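Local structure of KLTH0A00704p (Lachancea thermotolerans, 4J2G) at residues Val90-Leu95 with Arg205-Ser210; Ile219-Ser224 with Ser262-Cys267. The protein is an Atg13-family autophagy protein whose HORMA domain, the part crystallised here, probably mediates recruitment of a PI 3-kinase. The protein carries 1 engineered substitution. One frame throughout, in Å; residues are numbered along the deposited sequence.

Interaction 1. Residues Val90-Leu95 with Arg205-Ser210; sequences VIETYL and RILDGS
Glu92 and Arg205 meet as a hydrogen-bonded pair of two antiparallel strands, Arg205 lying in an edge strand of the sheet within this chain. Glu92 N donates to Arg205 O at 2.9 Å (N-H...O 163°), while the return bond from Arg205 N to Glu92 O is weak, at 3.2 Å. Val90 and Leu207 exchange two more bonds; the shorter, Leu207 N to Val90 O, measures 2.8 Å.

From its root, Glu92 starts with CB 4.2 Å from Arg205 O. Glu92 CG stands anti to the carbonyl carbon (chi1 -70°) and lies 4.1 Å from Leu207 CD1, and the extended chain beyond takes Glu92 CD to 3.9 Å from that methyl. At the tip, Glu92 OE1 is 3.8 Å from Arg205 NE, a long salt bridge. Carboxylate and guanidinium planes stand 79° apart, and no N-H points at the oxygen. OE1 also pairs with Arg218, and OE2 with Arg131. Arg205 NH2 lies 3.5 Å from Tyr94 CE1, the two side chains crossing at about a right angle, and is salt-bridged to Glu126.

On the opposite sheet face, Ile91 and Ile206 lie side by side against helix 18-39. The directional bonding is thus backbone to backbone, whereas the side chains of Glu92 and Arg205 probably attract each other by charge alone and find stronger salt bridges elsewhere; Arg205 NE, buried, has no hydrogen-bond partner in the model.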
loop_
_atom_site.group_PDB
_atom_site.type_symbol
_atom_site.label_atom_id
_atom_site.label_comp_id
_atom_site.label_asym_id
_atom_site.label_seq_id
_atom_site.Cartn_x
_atom_site.Cartn_y
_atom_site.Cartn_z
ATOM N N VAL A 90 -3.665 5.441 5.305
ATOM C CA VAL A 90 -3.868 4.270 4.495
ATOM C C VAL A 90 -3.517 4.534 3.047
ATOM O O VAL A 90 -3.875 5.556 2.492
ATOM C CB VAL A 90 -5.283 3.726 4.703
ATOM C CG1 VAL A 90 -5.668 2.579 3.699
ATOM C CG2 VAL A 90 -5.306 3.207 6.120
ATOM N N ILE A 91 -2.720 3.635 2.457
ATOM C CA ILE A 91 -2.370 3.742 1.030
ATOM C C ILE A 91 -2.761 2.464 0.276
ATOM O O ILE A 91 -2.376 1.396 0.674
ATOM C CB ILE A 91 -0.901 4.040 0.821
ATOM C CG1 ILE A 91 -0.576 5.415 1.448
ATOM C CG2 ILE A 91 -0.550 4.140 -0.676
ATOM C CD1 ILE A 91 0.899 5.736 1.436
ATOM N N GLU A 92 -3.541 2.596 -0.785
ATOM C CA GLU A 92 -3.894 1.422 -1.598
ATOM C C GLU A 92 -3.116 1.496 -2.920
ATOM O O GLU A 92 -2.984 2.544 -3.475
ATOM C CB GLU A 92 -5.355 1.450 -1.870
ATOM C CG GLU A 92 -6.206 1.172 -0.616
ATOM C CD GLU A 92 -7.705 0.941 -1.005
ATOM O OE1 GLU A 92 -8.154 1.480 -2.040
ATOM O OE2 GLU A 92 -8.402 0.207 -0.298
ATOM N N THR A 93 -2.556 0.379 -3.380
ATOM C CA THR A 93 -1.813 0.316 -4.627
ATOM C C THR A 93 -2.630 -0.657 -5.435
ATOM O O THR A 93 -2.984 -1.728 -4.949
ATOM C CB THR A 93 -0.400 -0.230 -4.435
ATOM O OG1 THR A 93 0.389 0.726 -3.683
ATOM C CG2 THR A 93 0.323 -0.446 -5.812
ATOM N N TYR A 94 -2.951 -0.282 -6.666
ATOM C CA TYR A 94 -3.806 -1.174 -7.477
ATOM C C TYR A 94 -3.376 -1.212 -8.924
ATOM O O TYR A 94 -2.674 -0.331 -9.374
ATOM C CB TYR A 94 -5.280 -0.749 -7.373
ATOM C CG TYR A 94 -5.445 0.723 -7.703
ATOM C CD1 TYR A 94 -5.439 1.688 -6.705
ATOM C CD2 TYR A 94 -5.563 1.144 -9.007
ATOM C CE1 TYR A 94 -5.528 3.029 -7.007
ATOM C CE2 TYR A 94 -5.693 2.485 -9.310
ATOM C CZ TYR A 94 -5.699 3.417 -8.300
ATOM O OH TYR A 94 -5.801 4.759 -8.626
ATOM N N LEU A 95 -3.875 -2.209 -9.656
ATOM C CA LEU A 95 -3.712 -2.256 -11.076
ATOM C C LEU A 95 -4.953 -1.651 -11.677
ATOM O O LEU A 95 -6.051 -2.203 -11.530
ATOM C CB LEU A 95 -3.500 -3.684 -11.533
ATOM C CG LEU A 95 -3.224 -3.940 -13.005
ATOM C CD1 LEU A 95 -1.969 -3.201 -13.472
ATOM C CD2 LEU A 95 -3.092 -5.433 -13.195
ATOM N N ARG A 205 -3.673 5.594 -3.912
ATOM C CA ARG A 205 -4.749 6.386 -3.387
ATOM C C ARG A 205 -4.399 6.394 -1.919
ATOM O O ARG A 205 -4.047 5.363 -1.354
ATOM C CB ARG A 205 -6.067 5.615 -3.601
ATOM C CG ARG A 205 -7.260 6.088 -2.847
ATOM C CD ARG A 205 -8.530 5.273 -3.183
ATOM N NE ARG A 205 -8.325 4.446 -4.362
ATOM C CZ ARG A 205 -9.133 4.456 -5.410
ATOM N NH1 ARG A 205 -10.192 5.265 -5.403
ATOM N NH2 ARG A 205 -8.915 3.658 -6.450
ATOM N N ILE A 206 -4.491 7.563 -1.324
ATOM C CA ILE A 206 -4.277 7.765 0.073
ATOM C C ILE A 206 -5.621 7.957 0.673
ATOM O O ILE A 206 -6.443 8.590 0.088
ATOM C CB ILE A 206 -3.467 9.036 0.271
ATOM C CG1 ILE A 206 -2.064 8.806 -0.294
ATOM C CG2 ILE A 206 -3.508 9.430 1.718
ATOM C CD1 ILE A 206 -1.180 10.048 -0.455
ATOM N N LEU A 207 -5.842 7.367 1.835
ATOM C CA LEU A 207 -7.112 7.358 2.541
ATOM C C LEU A 207 -6.851 7.623 4.028
ATOM O O LEU A 207 -5.783 7.219 4.607
ATOM C CB LEU A 207 -7.763 6.002 2.501
ATOM C CG LEU A 207 -8.150 5.522 1.089
ATOM C CD1 LEU A 207 -8.625 4.078 1.094
ATOM C CD2 LEU A 207 -9.197 6.456 0.516
ATOM N N ASP A 208 -7.814 8.308 4.653
ATOM C CA ASP A 208 -7.851 8.432 6.125
ATOM C C ASP A 208 -8.372 7.092 6.651
ATOM O O ASP A 208 -9.493 6.682 6.374
ATOM C CB ASP A 208 -8.745 9.585 6.518
ATOM C CG ASP A 208 -8.891 9.762 8.033
ATOM O OD1 ASP A 208 -8.835 8.766 8.816
ATOM O OD2 ASP A 208 -9.087 10.945 8.419
ATOM N N GLY A 209 -7.529 6.366 7.364
ATOM C CA GLY A 209 -7.938 5.038 7.791
ATOM C C GLY A 209 -8.834 4.909 9.023
ATOM O O GLY A 209 -9.154 3.794 9.426
ATOM N N SER A 210 -9.243 6.016 9.636
ATOM C CA SER A 210 -10.162 5.894 10.765
ATOM C C SER A 210 -11.582 5.863 10.230
ATOM O O SER A 210 -12.520 5.898 11.001
ATOM C CB SER A 210 -9.987 7.046 11.740
ATOM O OG SER A 210 -10.292 8.269 11.085
#

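Interaction 2. Residues Ile219-Ser224 with Ser262-Cys267; sequences IGLSKS and SYRKDC. With SO4 (sulfate ion), chain C.
Arg264 reaches from the end of its strand into the turn Gly220-Lys223 and grips two carbonyls with the edge of its guanidinium. Arg264 NH1 donates to Lys223 O at 2.7 Å, almost straight (N-H...O 165°) and nearly along the C=O axis. Arg264 NH2 donates to Gly220 O at 2.8 Å, a more bent bond (135°) that arrives from above the carbonyl plane. Both oxygens lie close to the guanidinium plane, so the pair fixes its rotation. A bend at chi3 (-63°) turns NE out of the extended chain, and NE bonds to Met128 O. Gly220 O also accepts from Lys223 N at 3.3 Å, the closing bond of the type I turn, which comes from the other face of the carbonyl.

The carbon contacts are looser. Leu221 CD2 lies 4.3 Å from Arg264 CB, and Leu221 CD1 approaches Ser262 O at 3.9 Å. Ile219 CG2 stands 4.0 Å from Arg264 NH2, the two side chains crossing at about a right angle. On the solvent side, Ser222 CB points away from 262-267, and the end of Lys223 leads away. At the backbone N-H groups of the turn a sulfate, probably from the crystallisation liquor, takes bonds from Leu221 N (to O4, 2.9 Å), Ser222 N (to O2, 2.8 Å) and Arg131.

Strand 126-136 borders both segments: Ile219 bonds through its backbone to Glu126 and Met128, and Arg264 to Leu129. Leu221 rests on Leu242 of strand 242-252, while Tyr263, whose CB points away from the turn, has its side chain against Pro179 of helix 179-187.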
loop_
_atom_site.group_PDB
_atom_site.type_symbol
_atom_site.label_atom_id
_atom_site.label_comp_id
_atom_site.label_asym_id
_atom_site.label_seq_id
_atom_site.Cartn_x
_atom_site.Cartn_y
_atom_site.Cartn_z
ATOM N N ILE A 219 -11.483 -5.781 -7.911
ATOM C CA ILE A 219 -11.029 -7.027 -7.303
ATOM C C ILE A 219 -10.239 -6.654 -6.044
ATOM O O ILE A 219 -9.093 -6.148 -6.132
ATOM C CB ILE A 219 -10.090 -7.826 -8.240
ATOM C CG1 ILE A 219 -10.736 -8.172 -9.582
ATOM C CG2 ILE A 219 -9.549 -9.080 -7.566
ATOM C CD1 ILE A 219 -11.783 -9.252 -9.520
ATOM N N GLY A 220 -10.822 -6.930 -4.879
ATOM C CA GLY A 220 -10.249 -6.629 -3.578
ATOM C C GLY A 220 -9.016 -7.492 -3.231
ATOM O O GLY A 220 -8.798 -8.553 -3.811
ATOM N N LEU A 221 -8.205 -7.037 -2.280
ATOM C CA LEU A 221 -7.171 -7.920 -1.706
ATOM C C LEU A 221 -7.698 -9.294 -1.279
ATOM O O LEU A 221 -6.966 -10.279 -1.379
ATOM C CB LEU A 221 -6.495 -7.241 -0.511
ATOM C CG LEU A 221 -5.351 -6.278 -0.820
ATOM C CD1 LEU A 221 -4.662 -6.011 0.497
ATOM C CD2 LEU A 221 -4.353 -6.782 -1.903
ATOM N N SER A 222 -8.959 -9.355 -0.809
ATOM C CA SER A 222 -9.587 -10.624 -0.322
ATOM C C SER A 222 -9.779 -11.732 -1.390
ATOM O O SER A 222 -9.719 -12.921 -1.057
ATOM C CB SER A 222 -10.937 -10.354 0.375
ATOM O OG SER A 222 -11.970 -10.016 -0.586
ATOM N N LYS A 223 -10.017 -11.335 -2.644
ATOM C CA LYS A 223 -10.154 -12.262 -3.754
ATOM C C LYS A 223 -8.807 -12.931 -4.047
ATOM O O LYS A 223 -7.838 -12.313 -4.475
ATOM C CB LYS A 223 -10.722 -11.551 -5.001
ATOM C CG LYS A 223 -12.246 -11.433 -5.025
ATOM C CD LYS A 223 -12.963 -12.735 -5.448
ATOM C CE LYS A 223 -13.243 -13.693 -4.278
ATOM N NZ LYS A 223 -14.543 -14.430 -4.407
ATOM N N SER A 224 -8.732 -14.209 -3.789
ATOM C CA SER A 224 -7.549 -14.932 -4.111
ATOM C C SER A 224 -7.893 -15.215 -5.540
ATOM O O SER A 224 -9.079 -15.198 -5.926
ATOM C CB SER A 224 -7.504 -16.205 -3.262
ATOM O OG SER A 224 -8.574 -17.029 -3.613
ATOM N N SER A 262 0.112 -5.044 3.850
ATOM C CA SER A 262 -0.410 -6.334 3.359
ATOM C C SER A 262 -0.442 -6.273 1.857
ATOM O O SER A 262 -0.904 -5.274 1.305
ATOM C CB SER A 262 -1.834 -6.494 3.828
ATOM O OG SER A 262 -1.773 -6.757 5.225
ATOM N N TYR A 263 0.034 -7.338 1.202
ATOM C CA TYR A 263 0.140 -7.369 -0.232
ATOM C C TYR A 263 -0.174 -8.740 -0.864
ATOM O O TYR A 263 0.110 -9.764 -0.311
ATOM C CB TYR A 263 1.500 -6.867 -0.681
ATOM C CG TYR A 263 2.649 -7.662 -0.108
ATOM C CD1 TYR A 263 3.207 -7.312 1.144
ATOM C CD2 TYR A 263 3.201 -8.706 -0.795
ATOM C CE1 TYR A 263 4.265 -8.028 1.682
ATOM C CE2 TYR A 263 4.294 -9.439 -0.282
ATOM C CZ TYR A 263 4.832 -9.074 0.947
ATOM O OH TYR A 263 5.866 -9.816 1.461
ATOM N N ARG A 264 -0.806 -8.730 -2.027
ATOM C CA ARG A 264 -0.966 -9.929 -2.832
ATOM C C ARG A 264 0.420 -10.491 -3.229
ATOM O O ARG A 264 1.203 -9.795 -3.869
ATOM C CB ARG A 264 -1.789 -9.484 -4.066
ATOM C CG ARG A 264 -2.306 -10.627 -4.890
ATOM C CD ARG A 264 -3.039 -10.116 -6.161
ATOM N NE ARG A 264 -4.207 -9.323 -5.825
ATOM C CZ ARG A 264 -5.384 -9.809 -5.382
ATOM N NH1 ARG A 264 -5.593 -11.091 -5.190
ATOM N NH2 ARG A 264 -6.375 -8.979 -5.123
ATOM N N LYS A 265 0.748 -11.714 -2.782
ATOM C CA LYS A 265 1.971 -12.459 -3.175
ATOM C C LYS A 265 2.270 -12.570 -4.661
ATOM O O LYS A 265 3.417 -12.526 -5.068
ATOM C CB LYS A 265 1.928 -13.904 -2.641
ATOM C CG LYS A 265 2.003 -14.058 -1.103
ATOM C CD LYS A 265 1.559 -15.463 -0.699
ATOM C CE LYS A 265 2.131 -15.846 0.638
ATOM N NZ LYS A 265 1.524 -17.140 1.031
ATOM N N ASP A 266 1.239 -12.760 -5.481
ATOM C CA ASP A 266 1.471 -12.888 -6.896
ATOM C C ASP A 266 1.000 -11.639 -7.686
ATOM O O ASP A 266 -0.168 -11.235 -7.590
ATOM C CB ASP A 266 0.647 -14.094 -7.337
ATOM C CG ASP A 266 1.003 -15.325 -6.585
ATOM O OD1 ASP A 266 1.872 -16.055 -7.134
ATOM O OD2 ASP A 266 0.413 -15.576 -5.484
ATOM N N CYS A 267 1.869 -11.092 -8.533
ATOM C CA CYS A 267 1.527 -9.940 -9.360
ATOM C C CYS A 267 1.971 -10.177 -10.808
ATOM O O CYS A 267 2.153 -9.253 -11.563
ATOM C CB CYS A 267 2.279 -8.706 -8.854
ATOM S SG CYS A 267 1.752 -8.106 -7.255
HETATM S S SO4 C . -10.273 -5.723 0.285
HETATM O O1 SO4 C . -10.059 -5.685 1.717
HETATM O O2 SO4 C . -10.404 -7.162 0.020
HETATM O O3 SO4 C . -11.465 -5.074 -0.307
HETATM O O4 SO4 C . -9.128 -5.032 -0.341
#

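Interaction 1 closes before interaction 2 opens along the chain, yet both reach the same five-stranded antiparallel sheet of the HORMA domain. Their centres are 14 Å apart and their nearest atoms about 6 Å apart. Interaction 1 joins 201-208, an edge strand of the sheet within this chain, to 89-96; interaction 2 fastens the loop that follows 201-208 to the end of strand 255-264. Strand 126-136, between 89-96 and 255-264, connects the two: its Arg131 pairs with Glu92 and holds the sulfate of interaction 2, and its Glu126 bonds to Arg205 and, through its backbone, to Ile219. Interaction 1 thus fixes the edge strand 201-208, and interaction 2 the loop that follows it, to the same sheet.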